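Local structure of pectate lyase (Bacillus subtilis, 5AMV) at residues K100-T105 with P167-T172; H198-D203 with Y239-D244; H270-N275 with N292-G297. The protein cleaves polygalacturonate by calcium-dependent eliminative scission, producing oligosaccharides with unsaturated galacturonosyl groups at their non-reducing ends. One frame throughout, in Å; residues are numbered along the deposited sequence. Where two conformers were deposited one is given.

Interaction 1: K100-T105 with P167-T172; sequences KEPSGT and PQWDPT
Glu-101 and Pro-102 run past Asp-170 and Trp-169 with 6.4 Å between the CA atoms of Glu-101 and Asp-170, and no direct hydrogen bond joins the two backbones. The example illustrates how a parallel beta-helix, the fold of polysaccharide lyase family 1, carries elaborations outside its coils. Here the loop leading into helix 105-121 lies against strand 168-170, which pairs antiparallel with strand 178-180. That hairpin borders the glycan pocket, to which Asn-178 belongs, and Asp-170 is bonded through its backbone to the same residue.

Pro-102 is the centre of the contact. Its CD rests 3.4 Å from Trp-169 O, while CG touches the indole at CD1, 3.9 Å away, the two side chains crossing at about a right angle. Trp-169 CG is anti to its backbone N (chi1 174°), which brings the five-membered part of the indole beside the proline. Pro-102 also meets Pro-171 tip to tip, CD to CD at 3.8 Å, and Pro-171 CG packs 3.4 Å from Lys-100 O. Pro-102 thus lies against both Trp-169 and Pro-171, with Tyr-88 and Tyr-92 of helix 85-92 also touching it, and Tyr-88 OH bonded to Trp-169 N.

Gln-168 has its CG anti to the backbone N (chi1 -175°), which carries the amide out from the strand, and its NE2 is hydrogen-bonded to Glu-107 OE2 of helix 105-121. In the conformer of Glu-101 given, water 1 lies between Glu-101 OE2 and Gln-168 NE2, a doubtful link. On the hairpin itself, Asp-170 OD1 takes a bond from Thr-172 OG1 at 3.1 Å, met on its syn side and 24° out of the carboxylate plane.

Interaction 2: H198-D203 with Y239-D244; sequences HCTFND and YNYYHD
Phe-201 and Tyr-242 lie side by side on neighbouring parallel strands, their side chains pointing the same way. The rings are within 20° of parallel but slid apart, and Phe-201 CD2 meets Tyr-242 CE2 at 3.7 Å. Asn-240 CB abuts the edge of the phenylalanine ring. This buried flank is dense: Asn-240 OD1 takes Cys-199 N on an in-plane lone pair at 2.8 Å, while its ND2 is bonded to Ile-196 O. At the turn before the strands, Tyr-239 CB sits over the centre of the His-198 ring, 3.5 Å from the centroid.

Aromatic residues such as Phe-201 and Tyr-242, at matching places in successive coils, stack along the helix axis, as in parallel beta-helices. Both N and O of Phe-201 are bonded across, N to Tyr-241 O and O from His-243 N.

The other end is looser, partly open to solvent at His-243 and Asp-244. His-243 CG sits between its backbone N and carbonyl carbon (chi1 68°), which lays the ring beside Asn-202, whose CB lies over one face. Asp-244 OD2 holds the imidazole at its edge, 2.7 Å from ND1. Beyond it Asp-203 N and Asp-244 O meet through water 2, not directly.

Interaction 3: H270-N275 with N292-G297; sequences HNRYKN and NNYYEG
Arg-272 grips Glu-296 side-on, NE and NH2 both bonding to the single oxygen OE2 at 2.9 Å each. OE2 lies in the guanidinium plane and the carboxylate is turned only 17° from it, so this salt bridge is nearly flat. Glu-296 CG sits between its backbone N and carbonyl carbon (chi1 48°), which swings the carboxylate across to the arginine and over the extended Lys-274 chain. Water 3 joins Glu-296 OE1 to Lys-274 NZ and, weakly, to Arg-272 NH2, on the face these three charged side chains share across two successive coils of a parallel beta-helix.

At the turn before the strands, asparagines at matching places stack from coil to coil, a feature of pectate lyase beta-helices. Asn-293 OD1 accepts from both N and ND2 of Asn-271, the latter at 3.0 Å, with the two amide planes nearly parallel but the ND2 bond tilted from them. Asn-271 OD1 passes the pattern on to Asn-240 N, so the chain of buried amides continues into the preceding coil.

Backbone bonds hold Arg-272, Tyr-273 and Lys-274 opposite Tyr-294, Tyr-295 and Glu-296. On the buried side the rings of Tyr-273 and Tyr-295 are parallel to within 5° but slid apart, their centroids separated by 4.8 Å. The offset still brings Tyr-273 CD1 to 3.4 Å from Tyr-295 CE2. At the N-terminal end Asn-292 CB lies over the centre of the His-270 imidazole, whose NE2 is bonded to Asp-380 OD2.

The three contacts follow one another along the chain, and none nests in or crosses another. Interaction 1 closes a loop of 61 intervening residues, with most of helix 105-121 and several strands, and sets the loop before that helix against the hairpin 168-180, beside the glycan pocket. Interaction 2 closes one coil of the beta-helix, and its 35-residue connection carries the calcium ligands Asp-223 and Asp-227. Interaction 3 closes the coil after next, a shorter excursion of 16 residues holding Arg-279, the likely active-site residue. Interactions 2 and 3 adjoin, since strands 235-245 and 266-274 are neighbours, linked by a probable bond from Tyr-242 N to Arg-272 O. Interaction 1 lies apart, about 31 Å from interaction 2 between centres.

Interaction 1: K100-T105 with P167-T172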
loop_
_atom_site.group_PDB
_atom_site.type_symbol
_atom_site.label_atom_id
_atom_site.label_comp_id
_atom_site.label_asym_id
_atom_site.label_seq_id
_atom_site.Cartn_x
_atom_site.Cartn_y
_atom_site.Cartn_z
ATOM N N LYS A 100 -16.915 -16.968 16.736
ATOM C CA LYS A 100 -15.772 -16.649 17.588
ATOM C C LYS A 100 -14.460 -16.785 16.796
ATOM O O LYS A 100 -14.411 -17.522 15.805
ATOM C CB LYS A 100 -15.753 -17.553 18.829
ATOM C CG LYS A 100 -16.058 -19.048 18.531
ATOM C CD LYS A 100 -16.116 -19.910 19.814
ATOM C CE LYS A 100 -16.601 -21.354 19.535
ATOM N NZ LYS A 100 -18.109 -21.486 19.461
ATOM N N GLU A 101 -13.408 -16.099 17.250
ATOM C CA GLU A 101 -12.081 -16.178 16.621
ATOM C C GLU A 101 -11.600 -17.633 16.605
ATOM O O GLU A 101 -11.673 -18.311 17.643
ATOM C CB GLU A 101 -11.072 -15.319 17.401
ATOM C CG GLU A 101 -9.660 -15.313 16.795
ATOM C CD GLU A 101 -8.717 -14.366 17.510
ATOM O OE1 GLU A 101 -8.992 -14.026 18.686
ATOM O OE2 GLU A 101 -7.705 -13.970 16.886
ATOM N N PRO A 102 -11.109 -18.139 15.444
ATOM C CA PRO A 102 -10.483 -19.480 15.499
ATOM C C PRO A 102 -9.397 -19.611 16.554
ATOM O O PRO A 102 -8.622 -18.665 16.783
ATOM C CB PRO A 102 -9.896 -19.662 14.079
ATOM C CG PRO A 102 -10.929 -18.905 13.194
ATOM C CD PRO A 102 -11.286 -17.668 14.046
ATOM N N SER A 103 -9.345 -20.782 17.173
ATOM C CA SER A 103 -8.363 -21.076 18.213
ATOM C C SER A 103 -8.199 -22.582 18.281
ATOM O O SER A 103 -8.982 -23.332 17.684
ATOM C CB SER A 103 -8.846 -20.508 19.559
ATOM O OG SER A 103 -10.018 -21.173 19.982
ATOM N N GLY A 104 -7.192 -23.050 19.016
ATOM C CA GLY A 104 -6.946 -24.475 19.052
ATOM C C GLY A 104 -5.964 -24.907 17.970
ATOM O O GLY A 104 -5.372 -24.065 17.277
ATOM N N THR A 105 -5.870 -26.225 17.769
ATOM C CA THR A 105 -4.795 -26.874 17.001
ATOM C C THR A 105 -4.585 -26.299 15.599
ATOM O O THR A 105 -3.463 -25.944 15.211
ATOM C CB THR A 105 -5.111 -28.365 16.808
ATOM O OG1 THR A 105 -5.503 -28.942 18.064
ATOM C CG2 THR A 105 -3.922 -29.130 16.200
ATOM N N PRO A 167 -3.825 -17.479 4.682
ATOM C CA PRO A 167 -4.768 -16.474 5.167
ATOM C C PRO A 167 -5.554 -16.963 6.384
ATOM O O PRO A 167 -5.930 -18.137 6.457
ATOM C CB PRO A 167 -5.744 -16.300 3.980
ATOM C CG PRO A 167 -5.150 -16.930 2.808
ATOM C CD PRO A 167 -4.038 -17.840 3.273
ATOM N N GLN A 168 -5.795 -16.034 7.312
ATOM C CA GLN A 168 -6.542 -16.312 8.524
ATOM C C GLN A 168 -8.044 -16.115 8.299
ATOM O O GLN A 168 -8.441 -15.111 7.722
ATOM C CB GLN A 168 -6.081 -15.389 9.625
ATOM C CG GLN A 168 -6.707 -15.669 10.981
ATOM C CD GLN A 168 -6.335 -14.572 11.980
ATOM O OE1 GLN A 168 -6.493 -13.391 11.691
ATOM N NE2 GLN A 168 -5.804 -14.959 13.125
ATOM N N TRP A 169 -8.871 -17.050 8.759
ATOM C CA TRP A 169 -10.315 -16.829 8.762
ATOM C C TRP A 169 -10.702 -15.915 9.929
ATOM O O TRP A 169 -10.346 -16.191 11.100
ATOM C CB TRP A 169 -11.042 -18.187 8.861
ATOM C CG TRP A 169 -12.545 -18.056 9.018
ATOM C CD1 TRP A 169 -13.281 -18.573 10.044
ATOM C CD2 TRP A 169 -13.469 -17.408 8.127
ATOM N NE1 TRP A 169 -14.625 -18.288 9.853
ATOM C CE2 TRP A 169 -14.772 -17.570 8.694
ATOM C CE3 TRP A 169 -13.345 -16.730 6.902
ATOM C CZ2 TRP A 169 -15.934 -17.099 8.070
ATOM C CZ3 TRP A 169 -14.513 -16.246 6.270
ATOM C CH2 TRP A 169 -15.793 -16.420 6.869
ATOM N N ASP A 170 -11.396 -14.830 9.614
ATOM C CA ASP A 170 -11.940 -13.925 10.646
ATOM C C ASP A 170 -13.443 -13.819 10.447
ATOM O O ASP A 170 -13.903 -13.056 9.604
ATOM C CB ASP A 170 -11.318 -12.542 10.547
ATOM C CG ASP A 170 -11.661 -11.659 11.764
ATOM O OD1 ASP A 170 -12.564 -12.037 12.576
ATOM O OD2 ASP A 170 -11.015 -10.593 11.920
ATOM N N PRO A 171 -14.221 -14.600 11.214
ATOM C CA PRO A 171 -15.683 -14.667 10.958
ATOM C C PRO A 171 -16.442 -13.383 11.350
ATOM O O PRO A 171 -17.582 -13.192 10.914
ATOM C CB PRO A 171 -16.135 -15.846 11.830
ATOM C CG PRO A 171 -15.137 -15.870 12.947
ATOM C CD PRO A 171 -13.801 -15.459 12.348
ATOM N N THR A 172 -15.799 -12.508 12.119
ATOM C CA THR A 172 -16.454 -11.258 12.538
ATOM C C THR A 172 -16.056 -10.051 11.680
ATOM O O THR A 172 -16.638 -8.966 11.803
ATOM C CB THR A 172 -16.233 -10.953 14.010
ATOM O OG1 THR A 172 -14.840 -10.818 14.289
ATOM C CG2 THR A 172 -16.825 -12.056 14.864
HETATM O O HOH W 1 -5.342 -13.177 15.611
#

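Interaction 2: H198-D203 with Y239-D244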
loop_
_atom_site.group_PDB
_atom_site.type_symbol
_atom_site.label_atom_id
_atom_site.label_comp_id
_atom_site.label_asym_id
_atom_site.label_seq_id
_atom_site.Cartn_x
_atom_site.Cartn_y
_atom_site.Cartn_z
ATOM N N HIS A 198 7.659 6.864 -7.849
ATOM C CA HIS A 198 7.994 6.143 -9.087
ATOM C C HIS A 198 8.178 4.637 -8.868
ATOM O O HIS A 198 9.094 4.026 -9.455
ATOM C CB HIS A 198 9.217 6.752 -9.798
ATOM C CG HIS A 198 8.905 8.003 -10.590
ATOM N ND1 HIS A 198 9.138 9.261 -10.075
ATOM C CD2 HIS A 198 8.382 8.188 -11.825
ATOM C CE1 HIS A 198 8.750 10.169 -10.953
ATOM N NE2 HIS A 198 8.294 9.547 -12.029
ATOM N N CYS A 199 7.316 4.059 -8.022
ATOM C CA CYS A 199 7.267 2.619 -7.856
ATOM C C CYS A 199 6.008 2.084 -8.539
ATOM O O CYS A 199 5.086 2.839 -8.836
ATOM C CB CYS A 199 7.250 2.257 -6.362
ATOM S SG CYS A 199 8.801 2.552 -5.541
ATOM N N THR A 200 6.005 0.781 -8.840
ATOM C CA THR A 200 4.845 0.071 -9.406
ATOM C C THR A 200 4.471 -1.001 -8.439
ATOM O O THR A 200 5.352 -1.603 -7.797
ATOM C CB THR A 200 5.200 -0.499 -10.791
ATOM O OG1 THR A 200 5.403 0.608 -11.688
ATOM C CG2 THR A 200 4.035 -1.363 -11.327
ATOM N N PHE A 201 3.167 -1.220 -8.270
ATOM C CA PHE A 201 2.653 -2.230 -7.329
ATOM C C PHE A 201 1.592 -3.036 -8.054
ATOM O O PHE A 201 0.649 -2.464 -8.582
ATOM C CB PHE A 201 2.032 -1.526 -6.098
ATOM C CG PHE A 201 2.981 -0.623 -5.388
ATOM C CD1 PHE A 201 3.793 -1.140 -4.381
ATOM C CD2 PHE A 201 3.091 0.746 -5.724
ATOM C CE1 PHE A 201 4.700 -0.331 -3.718
ATOM C CE2 PHE A 201 4.018 1.590 -5.067
ATOM C CZ PHE A 201 4.822 1.064 -4.055
ATOM N N ASN A 202 1.745 -4.363 -8.087
ATOM C CA ASN A 202 0.747 -5.223 -8.727
ATOM C C ASN A 202 0.754 -6.613 -8.091
ATOM O O ASN A 202 1.551 -6.889 -7.203
ATOM C CB ASN A 202 0.981 -5.279 -10.274
ATOM C CG ASN A 202 2.375 -5.775 -10.624
ATOM O OD1 ASN A 202 2.759 -6.862 -10.200
ATOM N ND2 ASN A 202 3.144 -4.986 -11.368
ATOM N N ASP A 203 -0.079 -7.503 -8.609
ATOM C CA ASP A 203 -0.180 -8.843 -8.017
ATOM C C ASP A 203 0.581 -9.913 -8.821
ATOM O O ASP A 203 0.306 -11.104 -8.674
ATOM C CB ASP A 203 -1.670 -9.211 -7.822
ATOM C CG ASP A 203 -2.290 -8.480 -6.645
ATOM O OD1 ASP A 203 -1.539 -7.812 -5.859
ATOM O OD2 ASP A 203 -3.529 -8.575 -6.498
ATOM N N TYR A 239 3.809 9.776 -8.046
ATOM C CA TYR A 239 4.180 9.135 -9.324
ATOM C C TYR A 239 4.298 7.621 -9.233
ATOM O O TYR A 239 5.136 7.016 -9.937
ATOM C CB TYR A 239 5.476 9.775 -9.883
ATOM C CG TYR A 239 5.280 11.215 -10.328
ATOM C CD1 TYR A 239 4.677 11.491 -11.564
ATOM C CD2 TYR A 239 5.644 12.282 -9.503
ATOM C CE1 TYR A 239 4.463 12.801 -11.985
ATOM C CE2 TYR A 239 5.433 13.593 -9.915
ATOM C CZ TYR A 239 4.837 13.844 -11.141
ATOM O OH TYR A 239 4.615 15.143 -11.555
ATOM N N ASN A 240 3.457 6.994 -8.394
ATOM C CA ASN A 240 3.461 5.551 -8.377
ATOM C C ASN A 240 2.396 4.961 -9.260
ATOM O O ASN A 240 1.406 5.648 -9.555
ATOM C CB ASN A 240 3.318 5.015 -6.949
ATOM C CG ASN A 240 4.375 5.558 -6.017
ATOM O OD1 ASN A 240 5.559 5.204 -6.112
ATOM N ND2 ASN A 240 3.953 6.424 -5.102
ATOM N N TYR A 241 2.574 3.698 -9.656
ATOM C CA TYR A 241 1.610 3.038 -10.546
ATOM C C TYR A 241 1.074 1.785 -9.849
ATOM O O TYR A 241 1.783 0.770 -9.724
ATOM C CB TYR A 241 2.270 2.690 -11.894
ATOM C CG TYR A 241 1.368 2.049 -12.949
ATOM C CD1 TYR A 241 -0.046 2.063 -12.846
ATOM C CD2 TYR A 241 1.942 1.466 -14.088
ATOM C CE1 TYR A 241 -0.836 1.481 -13.817
ATOM C CE2 TYR A 241 1.147 0.887 -15.065
ATOM C CZ TYR A 241 -0.237 0.925 -14.929
ATOM O OH TYR A 241 -1.033 0.350 -15.886
ATOM N N TYR A 242 -0.155 1.885 -9.352
ATOM C CA TYR A 242 -0.816 0.758 -8.706
ATOM C C TYR A 242 -1.716 0.103 -9.737
ATOM O O TYR A 242 -2.557 0.783 -10.369
ATOM C CB TYR A 242 -1.701 1.314 -7.598
ATOM C CG TYR A 242 -0.993 2.089 -6.495
ATOM C CD1 TYR A 242 -0.813 3.469 -6.570
ATOM C CD2 TYR A 242 -0.546 1.425 -5.348
ATOM C CE1 TYR A 242 -0.182 4.170 -5.522
ATOM C CE2 TYR A 242 0.030 2.133 -4.276
ATOM C CZ TYR A 242 0.205 3.469 -4.389
ATOM O OH TYR A 242 0.752 4.245 -3.397
ATOM N N HIS A 243 -1.585 -1.211 -9.934
ATOM C CA HIS A 243 -2.445 -1.864 -10.925
ATOM C C HIS A 243 -2.781 -3.309 -10.624
ATOM O O HIS A 243 -1.965 -4.014 -10.037
ATOM C CB HIS A 243 -2.031 -1.646 -12.383
ATOM C CG HIS A 243 -0.748 -2.299 -12.773
ATOM N ND1 HIS A 243 -0.708 -3.560 -13.330
ATOM C CD2 HIS A 243 0.528 -1.846 -12.784
ATOM C CE1 HIS A 243 0.542 -3.881 -13.617
ATOM N NE2 HIS A 243 1.312 -2.850 -13.313
ATOM N N ASP A 244 -4.000 -3.698 -10.994
ATOM C CA ASP A 244 -4.448 -5.120 -10.937
ATOM C C ASP A 244 -4.274 -5.648 -9.511
ATOM O O ASP A 244 -3.435 -6.522 -9.218
ATOM C CB ASP A 244 -3.678 -5.950 -11.986
ATOM C CG ASP A 244 -3.939 -5.440 -13.365
ATOM O OD1 ASP A 244 -5.099 -5.500 -13.834
ATOM O OD2 ASP A 244 -3.007 -4.877 -13.954
HETATM O O HOH W 2 -1.496 -7.955 -11.031
#

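Interaction 3: H270-N275 with N292-G297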
loop_
_atom_site.group_PDB
_atom_site.type_symbol
_atom_site.label_atom_id
_atom_site.label_comp_id
_atom_site.label_asym_id
_atom_site.label_seq_id
_atom_site.Cartn_x
_atom_site.Cartn_y
_atom_site.Cartn_z
ATOM N N HIS A 270 -0.031 12.549 -8.340
ATOM C CA HIS A 270 0.391 11.977 -9.623
ATOM C C HIS A 270 0.532 10.461 -9.617
ATOM O O HIS A 270 1.325 9.890 -10.409
ATOM C CB HIS A 270 1.683 12.653 -10.090
ATOM C CG HIS A 270 1.514 14.098 -10.438
ATOM N ND1 HIS A 270 1.763 15.113 -9.531
ATOM C CD2 HIS A 270 1.128 14.701 -11.585
ATOM C CE1 HIS A 270 1.538 16.283 -10.111
ATOM N NE2 HIS A 270 1.131 16.060 -11.352
ATOM N N ASN A 271 -0.230 9.814 -8.747
ATOM C CA ASN A 271 -0.320 8.367 -8.836
ATOM C C ASN A 271 -1.348 7.867 -9.828
ATOM O O ASN A 271 -2.375 8.517 -10.087
ATOM C CB ASN A 271 -0.617 7.783 -7.472
ATOM C CG ASN A 271 0.405 8.194 -6.450
ATOM O OD1 ASN A 271 1.567 7.736 -6.479
ATOM N ND2 ASN A 271 -0.004 9.073 -5.515
ATOM N N ARG A 272 -1.060 6.693 -10.393
ATOM C CA ARG A 272 -1.964 6.031 -11.320
ATOM C C ARG A 272 -2.541 4.784 -10.674
ATOM O O ARG A 272 -1.776 4.015 -10.097
ATOM C CB ARG A 272 -1.174 5.653 -12.583
ATOM C CG ARG A 272 -2.032 5.015 -13.677
ATOM C CD ARG A 272 -1.144 4.736 -14.913
ATOM N NE ARG A 272 -1.979 4.186 -15.987
ATOM C CZ ARG A 272 -1.490 3.654 -17.104
ATOM N NH1 ARG A 272 -0.170 3.589 -17.282
ATOM N NH2 ARG A 272 -2.310 3.207 -18.039
ATOM N N TYR A 273 -3.868 4.617 -10.757
ATOM C CA TYR A 273 -4.556 3.427 -10.202
ATOM C C TYR A 273 -5.349 2.824 -11.337
ATOM O O TYR A 273 -6.351 3.395 -11.768
ATOM C CB TYR A 273 -5.511 3.802 -9.045
ATOM C CG TYR A 273 -4.839 4.549 -7.888
ATOM C CD1 TYR A 273 -4.645 5.927 -7.936
ATOM C CD2 TYR A 273 -4.413 3.861 -6.738
ATOM C CE1 TYR A 273 -4.036 6.613 -6.887
ATOM C CE2 TYR A 273 -3.855 4.540 -5.667
ATOM C CZ TYR A 273 -3.629 5.898 -5.769
ATOM O OH TYR A 273 -3.033 6.610 -4.764
ATOM N N LYS A 274 -4.908 1.667 -11.824
ATOM C CA LYS A 274 -5.565 1.028 -12.966
ATOM C C LYS A 274 -6.013 -0.379 -12.558
ATOM O O LYS A 274 -5.232 -1.179 -12.042
ATOM C CB LYS A 274 -4.611 0.928 -14.134
ATOM C CG LYS A 274 -5.290 0.196 -15.345
ATOM C CD LYS A 274 -4.463 0.321 -16.592
ATOM C CE LYS A 274 -5.160 -0.403 -17.712
ATOM N NZ LYS A 274 -4.513 -0.266 -19.062
ATOM N N ASN A 275 -7.300 -0.658 -12.704
ATOM C CA ASN A 275 -7.823 -1.954 -12.240
ATOM C C ASN A 275 -7.459 -2.218 -10.772
ATOM O O ASN A 275 -6.983 -3.289 -10.394
ATOM C CB ASN A 275 -7.404 -3.107 -13.169
ATOM C CG ASN A 275 -7.820 -2.878 -14.580
ATOM O OD1 ASN A 275 -8.908 -2.372 -14.841
ATOM N ND2 ASN A 275 -7.004 -3.350 -15.516
ATOM N N ASN A 292 -4.129 15.439 -8.267
ATOM C CA ASN A 292 -3.541 15.044 -9.550
ATOM C C ASN A 292 -3.311 13.531 -9.706
ATOM O O ASN A 292 -2.330 13.127 -10.341
ATOM C CB ASN A 292 -2.198 15.783 -9.838
ATOM C CG ASN A 292 -2.351 17.271 -10.113
ATOM O OD1 ASN A 292 -1.351 17.995 -10.095
ATOM N ND2 ASN A 292 -3.590 17.736 -10.393
ATOM N N ASN A 293 -4.200 12.708 -9.145
ATOM C CA ASN A 293 -4.115 11.262 -9.343
ATOM C C ASN A 293 -5.072 10.874 -10.454
ATOM O O ASN A 293 -6.060 11.578 -10.715
ATOM C CB ASN A 293 -4.421 10.526 -8.029
ATOM C CG ASN A 293 -3.468 10.896 -6.920
ATOM O OD1 ASN A 293 -2.287 10.520 -6.917
ATOM N ND2 ASN A 293 -3.942 11.720 -5.986
ATOM N N TYR A 294 -4.792 9.739 -11.102
ATOM C CA TYR A 294 -5.568 9.284 -12.239
ATOM C C TYR A 294 -6.048 7.869 -11.897
ATOM O O TYR A 294 -5.222 7.017 -11.547
ATOM C CB TYR A 294 -4.743 9.253 -13.516
ATOM C CG TYR A 294 -5.569 8.770 -14.674
ATOM C CD1 TYR A 294 -6.716 9.476 -15.085
ATOM C CD2 TYR A 294 -5.205 7.611 -15.363
ATOM C CE1 TYR A 294 -7.474 9.054 -16.124
ATOM C CE2 TYR A 294 -5.986 7.152 -16.452
ATOM C CZ TYR A 294 -7.121 7.883 -16.816
ATOM O OH TYR A 294 -7.872 7.427 -17.865
ATOM N N TYR A 295 -7.359 7.660 -11.951
ATOM C CA TYR A 295 -7.965 6.366 -11.598
ATOM C C TYR A 295 -8.684 5.874 -12.833
ATOM O O TYR A 295 -9.459 6.630 -13.478
ATOM C CB TYR A 295 -8.994 6.521 -10.430
ATOM C CG TYR A 295 -8.468 7.279 -9.222
ATOM C CD1 TYR A 295 -8.344 8.664 -9.263
ATOM C CD2 TYR A 295 -8.072 6.596 -8.059
ATOM C CE1 TYR A 295 -7.848 9.385 -8.162
ATOM C CE2 TYR A 295 -7.550 7.320 -6.954
ATOM C CZ TYR A 295 -7.463 8.699 -7.035
ATOM O OH TYR A 295 -6.967 9.465 -5.993
ATOM N N GLU A 296 -8.483 4.593 -13.194
ATOM C CA GLU A 296 -9.131 4.068 -14.415
ATOM C C GLU A 296 -9.452 2.607 -14.208
ATOM O O GLU A 296 -8.665 1.866 -13.611
ATOM C CB GLU A 296 -8.244 4.219 -15.659
ATOM C CG GLU A 296 -6.783 3.726 -15.415
ATOM C CD GLU A 296 -5.971 3.633 -16.705
ATOM O OE1 GLU A 296 -6.520 3.305 -17.792
ATOM O OE2 GLU A 296 -4.757 3.813 -16.613
ATOM N N GLY A 297 -10.617 2.197 -14.691
ATOM C CA GLY A 297 -11.058 0.821 -14.528
ATOM C C GLY A 297 -12.442 0.638 -15.050
ATOM O O GLY A 297 -12.980 1.519 -15.727
HETATM O O HOH W 3 -4.945 2.620 -19.749
HETATM O O HOH W 4 -5.343 8.384 -4.304
#